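PDB 2W1K: putative sortase, which probably catalyses, as a class C pilus-associated sortase, the transpeptidation that covalently joins pilin subunits during fibre assembly in Streptococcus pneumoniae. Local coordinates for residues 85-89 with 90-94; 114-118 with 119-123. One frame throughout, in Å; residues are numbered along the deposited sequence.

Contact 1. Residues 85-89 with 90-94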
loop_
_atom_site.group_PDB
_atom_site.type_symbol
_atom_site.label_atom_id
_atom_site.label_comp_id
_atom_site.label_asym_id
_atom_site.label_seq_id
_atom_site.Cartn_x
_atom_site.Cartn_y
_atom_site.Cartn_z
ATOM N N HIS A 85 -5.502 15.024 0.521
ATOM C CA HIS A 85 -6.856 14.553 0.756
ATOM C C HIS A 85 -6.803 13.095 1.132
ATOM O O HIS A 85 -7.251 12.719 2.233
ATOM C CB HIS A 85 -7.679 14.825 -0.513
ATOM C CG HIS A 85 -9.028 14.174 -0.558
ATOM N ND1 HIS A 85 -9.486 13.464 -1.660
ATOM C CD2 HIS A 85 -10.016 14.096 0.378
ATOM C CE1 HIS A 85 -10.699 12.988 -1.399
ATOM N NE2 HIS A 85 -11.063 13.387 -0.189
ATOM N N HIS A 86 -6.253 12.249 0.256
ATOM C CA HIS A 86 -6.154 10.807 0.562
ATOM C C HIS A 86 -5.301 10.469 1.802
ATOM O O HIS A 86 -5.599 9.559 2.603
ATOM C CB HIS A 86 -5.551 10.007 -0.615
ATOM C CG HIS A 86 -6.450 9.923 -1.799
ATOM N ND1 HIS A 86 -5.997 9.653 -3.082
ATOM C CD2 HIS A 86 -7.786 10.187 -1.915
ATOM C CE1 HIS A 86 -7.009 9.759 -3.922
ATOM N NE2 HIS A 86 -8.109 10.038 -3.231
ATOM N N LEU A 87 -4.182 11.150 1.934
ATOM C CA LEU A 87 -3.346 10.889 3.099
ATOM C C LEU A 87 -3.972 11.356 4.402
ATOM O O LEU A 87 -3.533 10.919 5.476
ATOM C CB LEU A 87 -1.977 11.527 2.952
ATOM C CG LEU A 87 -1.038 10.805 1.939
ATOM C CD1 LEU A 87 0.266 11.633 1.781
ATOM C CD2 LEU A 87 -0.775 9.345 2.366
ATOM N N GLY A 88 -4.989 12.229 4.301
ATOM C CA GLY A 88 -5.741 12.639 5.482
ATOM C C GLY A 88 -6.752 11.561 5.831
ATOM O O GLY A 88 -7.277 11.528 6.956
ATOM N N MET A 89 -7.060 10.672 4.873
ATOM C CA MET A 89 -8.088 9.640 5.144
ATOM C C MET A 89 -7.630 8.194 5.322
ATOM O O MET A 89 -8.460 7.321 5.690
ATOM C CB MET A 89 -9.281 9.732 4.130
ATOM C CG MET A 89 -8.887 9.755 2.722
ATOM S SD MET A 89 -10.200 10.592 1.696
ATOM C CE MET A 89 -11.617 9.724 2.324
ATOM N N GLY A 90 -6.343 7.916 5.140
ATOM C CA GLY A 90 -5.870 6.541 5.152
ATOM C C GLY A 90 -4.494 6.502 4.521
ATOM O O GLY A 90 -3.703 7.498 4.635
ATOM N N LEU A 91 -4.146 5.339 3.917
ATOM C CA LEU A 91 -2.802 5.163 3.307
ATOM C C LEU A 91 -3.010 5.386 1.832
ATOM O O LEU A 91 -4.145 5.340 1.375
ATOM C CB LEU A 91 -2.278 3.744 3.549
ATOM C CG LEU A 91 -2.314 3.369 5.023
ATOM C CD1 LEU A 91 -1.899 1.934 5.213
ATOM C CD2 LEU A 91 -1.389 4.422 5.887
ATOM N N ALA A 92 -1.957 5.634 1.069
ATOM C CA ALA A 92 -2.197 5.989 -0.379
ATOM C C ALA A 92 -1.112 5.406 -1.237
ATOM O O ALA A 92 0.074 5.624 -0.954
ATOM C CB ALA A 92 -2.246 7.472 -0.598
ATOM N N HIS A 93 -1.501 4.682 -2.308
ATOM C CA HIS A 93 -0.523 4.165 -3.228
ATOM C C HIS A 93 0.139 5.346 -3.947
ATOM O O HIS A 93 -0.526 6.359 -4.252
ATOM C CB HIS A 93 -1.203 3.212 -4.217
ATOM C CG HIS A 93 -0.340 2.871 -5.374
ATOM N ND1 HIS A 93 -0.333 3.627 -6.534
ATOM C CD2 HIS A 93 0.587 1.879 -5.550
ATOM C CE1 HIS A 93 0.567 3.135 -7.358
ATOM N NE2 HIS A 93 1.143 2.085 -6.794
ATOM N N VAL A 94 1.456 5.249 -4.151
ATOM C CA VAL A 94 2.287 6.270 -4.848
ATOM C C VAL A 94 2.292 6.086 -6.368
ATOM O O VAL A 94 2.826 5.123 -6.908
ATOM C CB VAL A 94 3.711 6.284 -4.242
ATOM C CG1 VAL A 94 4.639 7.324 -4.971
ATOM C CG2 VAL A 94 3.556 6.736 -2.690
HETATM O O HOH W 1 -1.485 8.998 5.847
#
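Ala92 is met from the preceding helix by two side chains, Leu87 and His86, and its methyl group points back toward them. The closer partner is one branch of Leu87: CD2 lies 3.8 Å from Ala92 CB. Leu87 CB itself starts off away from the strand, and the side chain returns because CG stands beside the backbone N (chi1 -73°); CD1 continues the extended chain (chi2 175°), which leaves the other branch, CD2, turned to the alanine methyl. His86 contributes only its CB, 4.2 Å from Ala92 CB, while its ring leads away to lie nearly parallel to that of Tyr79. Beyond the segment, Leu87 also touches Phe45, part of an Asp-Pro-Phe sequence consistent with the lid of pilus-type sortases.

The short helix 84-89 is the connection of a beta-alpha-beta crossover in the sortase domain: it follows strand 74-80 and delivers the chain into strand 91-93, parallel to strand 74-80. Gly90 makes the exit, leaving helical geometry with a positive phi of 163°, an extended conformation accessible chiefly to glycine.

Polar contacts secure this bend. Before the glycine, Met89 N donates to His86 O at 2.9 Å. Water 1 then bridges the corner, donating to Leu87 O at 2.8 Å and to Gly90 O at 2.9 Å, so two carbonyls that approach each other as acceptors share one donor molecule. The buried His86 ring is fixed by hydrogen bonds from ND1 to Gly81 O and from NE2 to Asp61 OD1; two acceptors on one imidazole may favour its doubly protonated form.

Contact 2. Residues 114-118 with 119-123; sequences RAEPS and HVFFR
Arg114 and Arg123 start side by side and extend in largely opposite directions, each hydrogen-bonded through its NE to the other's backbone carbonyl, and so close a loop made of two successive beta turns, type I from Glu116 to His119 and type II' from Val120 to Arg123. Arg114 NE donates almost straight (176°) to Arg123 O at 2.6 Å; the oxygen lies in the guanidinium plane, although the donor sits well above the carbonyl plane. In return Arg123 NE meets Arg114 O at 3.2 Å on a lone pair. The bend at chi2 (66°) brings Arg114 NE round to this carbonyl, while its terminal nitrogens form salt bridges with Asp126 and Asp176, and NH1 also bonds to the carbonyl of Cys175, in the sortase TLXTC signature.

Glu116 and Phe121 run side by side in the same direction, carboxylate and ring turned 31° apart, with CG of Glu116 3.9 Å from CE2 of Phe121. His119 CB covers one face of that phenyl ring. The imidazole of His119 takes Ser118 CB over the centre of a face, a CH-pi contact of 4.2 Å to the ring centroid. At the type I turn, water 3 donates to Glu116 O and accepts from Arg123 NH2 at 2.6 Å.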
loop_
_atom_site.group_PDB
_atom_site.type_symbol
_atom_site.label_atom_id
_atom_site.label_comp_id
_atom_site.label_asym_id
_atom_site.label_seq_id
_atom_site.Cartn_x
_atom_site.Cartn_y
_atom_site.Cartn_z
ATOM N N ARG A 114 3.138 10.349 9.363
ATOM C CA ARG A 114 3.927 9.986 10.558
ATOM C C ARG A 114 3.266 10.512 11.849
ATOM O O ARG A 114 3.273 9.836 12.902
ATOM C CB ARG A 114 5.314 10.596 10.479
ATOM C CG ARG A 114 6.247 9.981 11.514
ATOM C CD ARG A 114 6.432 8.526 11.129
ATOM N NE ARG A 114 7.309 7.762 12.027
ATOM C CZ ARG A 114 8.657 7.699 11.998
ATOM N NH1 ARG A 114 9.438 8.452 11.165
ATOM N NH2 ARG A 114 9.233 6.908 12.903
ATOM N N ALA A 115 2.701 11.699 11.753
ATOM C CA ALA A 115 2.135 12.415 12.899
ATOM C C ALA A 115 0.975 13.351 12.463
ATOM O O ALA A 115 0.934 14.505 12.837
ATOM C CB ALA A 115 3.227 13.223 13.546
ATOM N N GLU A 116 0.134 12.875 11.576
ATOM C CA GLU A 116 -1.165 13.434 11.243
ATOM C C GLU A 116 -2.032 13.703 12.492
ATOM O O GLU A 116 -2.151 12.839 13.334
ATOM C CB GLU A 116 -1.888 12.389 10.304
ATOM C CG GLU A 116 -3.371 12.569 10.147
ATOM C CD GLU A 116 -3.644 13.774 9.269
ATOM O OE1 GLU A 116 -2.646 14.384 8.752
ATOM O OE2 GLU A 116 -4.836 14.103 9.094
ATOM N N PRO A 117 -2.664 14.903 12.575
ATOM C CA PRO A 117 -3.287 15.300 13.789
ATOM C C PRO A 117 -4.285 14.280 14.305
ATOM O O PRO A 117 -4.535 14.250 15.490
ATOM C CB PRO A 117 -3.977 16.637 13.424
ATOM C CG PRO A 117 -3.082 17.209 12.481
ATOM C CD PRO A 117 -2.731 16.014 11.594
ATOM N N SER A 118 -4.877 13.429 13.498
ATOM C CA SER A 118 -5.924 12.697 14.191
ATOM C C SER A 118 -5.853 11.166 14.148
ATOM O O SER A 118 -6.751 10.538 14.670
ATOM C CB SER A 118 -7.322 13.261 13.801
ATOM O OG SER A 118 -7.286 14.164 12.653
ATOM N N HIS A 119 -4.759 10.600 13.588
ATOM C CA HIS A 119 -4.614 9.179 13.320
ATOM C C HIS A 119 -3.185 8.720 13.374
ATOM O O HIS A 119 -2.315 9.360 12.868
ATOM C CB HIS A 119 -5.160 8.892 11.929
ATOM C CG HIS A 119 -6.608 9.246 11.793
ATOM N ND1 HIS A 119 -7.073 10.175 10.881
ATOM C CD2 HIS A 119 -7.688 8.863 12.520
ATOM C CE1 HIS A 119 -8.382 10.310 11.014
ATOM N NE2 HIS A 119 -8.780 9.529 12.006
ATOM N N VAL A 120 -2.958 7.546 13.911
ATOM C CA VAL A 120 -1.585 7.027 14.038
ATOM C C VAL A 120 -0.916 6.751 12.730
ATOM O O VAL A 120 0.218 7.142 12.530
ATOM C CB VAL A 120 -1.561 5.813 14.933
ATOM C CG1 VAL A 120 -0.142 5.286 15.076
ATOM C CG2 VAL A 120 -2.176 6.194 16.362
ATOM N N PHE A 121 -1.641 6.098 11.805
ATOM C CA PHE A 121 -1.116 5.785 10.462
ATOM C C PHE A 121 0.281 5.173 10.554
ATOM O O PHE A 121 0.472 4.136 11.294
ATOM C CB PHE A 121 -1.131 6.987 9.517
ATOM C CG PHE A 121 -2.480 7.415 9.108
ATOM C CD1 PHE A 121 -3.523 6.494 9.021
ATOM C CD2 PHE A 121 -2.752 8.751 8.832
ATOM C CE1 PHE A 121 -4.905 6.857 8.613
ATOM C CE2 PHE A 121 -4.080 9.167 8.361
ATOM C CZ PHE A 121 -5.185 8.205 8.289
ATOM N N PHE A 122 1.267 5.756 9.855
ATOM C CA PHE A 122 2.605 5.124 9.938
ATOM C C PHE A 122 3.539 5.638 11.113
ATOM O O PHE A 122 4.796 5.583 11.036
ATOM C CB PHE A 122 3.256 5.231 8.539
ATOM C CG PHE A 122 2.688 4.226 7.496
ATOM C CD1 PHE A 122 1.893 3.137 7.906
ATOM C CD2 PHE A 122 3.018 4.340 6.133
ATOM C CE1 PHE A 122 1.436 2.182 6.970
ATOM C CE2 PHE A 122 2.597 3.442 5.195
ATOM C CZ PHE A 122 1.836 2.335 5.589
ATOM N N ARG A 123 2.943 6.257 12.162
ATOM C CA ARG A 123 3.786 6.852 13.258
ATOM C C ARG A 123 4.941 5.903 13.625
ATOM O O ARG A 123 6.156 6.323 13.789
ATOM C CB ARG A 123 2.932 7.116 14.501
ATOM C CG ARG A 123 3.636 8.072 15.505
ATOM C CD ARG A 123 2.604 8.694 16.411
ATOM N NE ARG A 123 1.645 9.515 15.633
ATOM C CZ ARG A 123 0.562 10.080 16.166
ATOM N NH1 ARG A 123 0.294 9.919 17.475
ATOM N NH2 ARG A 123 -0.242 10.829 15.398
HETATM O O HOH W 2 0.049 10.087 12.063
HETATM O O HOH W 3 -2.523 11.717 16.208
#

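From the N terminus, the chain leaves strand 74-80 and first forms contact 1, where the bend between helix 84-89 and strand 91-93 closes. It then passes through strand 106-111, antiparallel to 91-93, before the loop that contact 2 closes upon itself ahead of strand 133-137. The two therefore follow in series, neither nested nor crossed, yet they touch, with centres about 11 Å apart. The ring of Phe121 packs against the helix exit, its CZ 3.4 Å from Gly90 N, and CE1 of Phe122 lies 3.8 Å from CD2 of Leu91. Phe122 also reaches strand 168-176, so the loop joins the crossover to that strand.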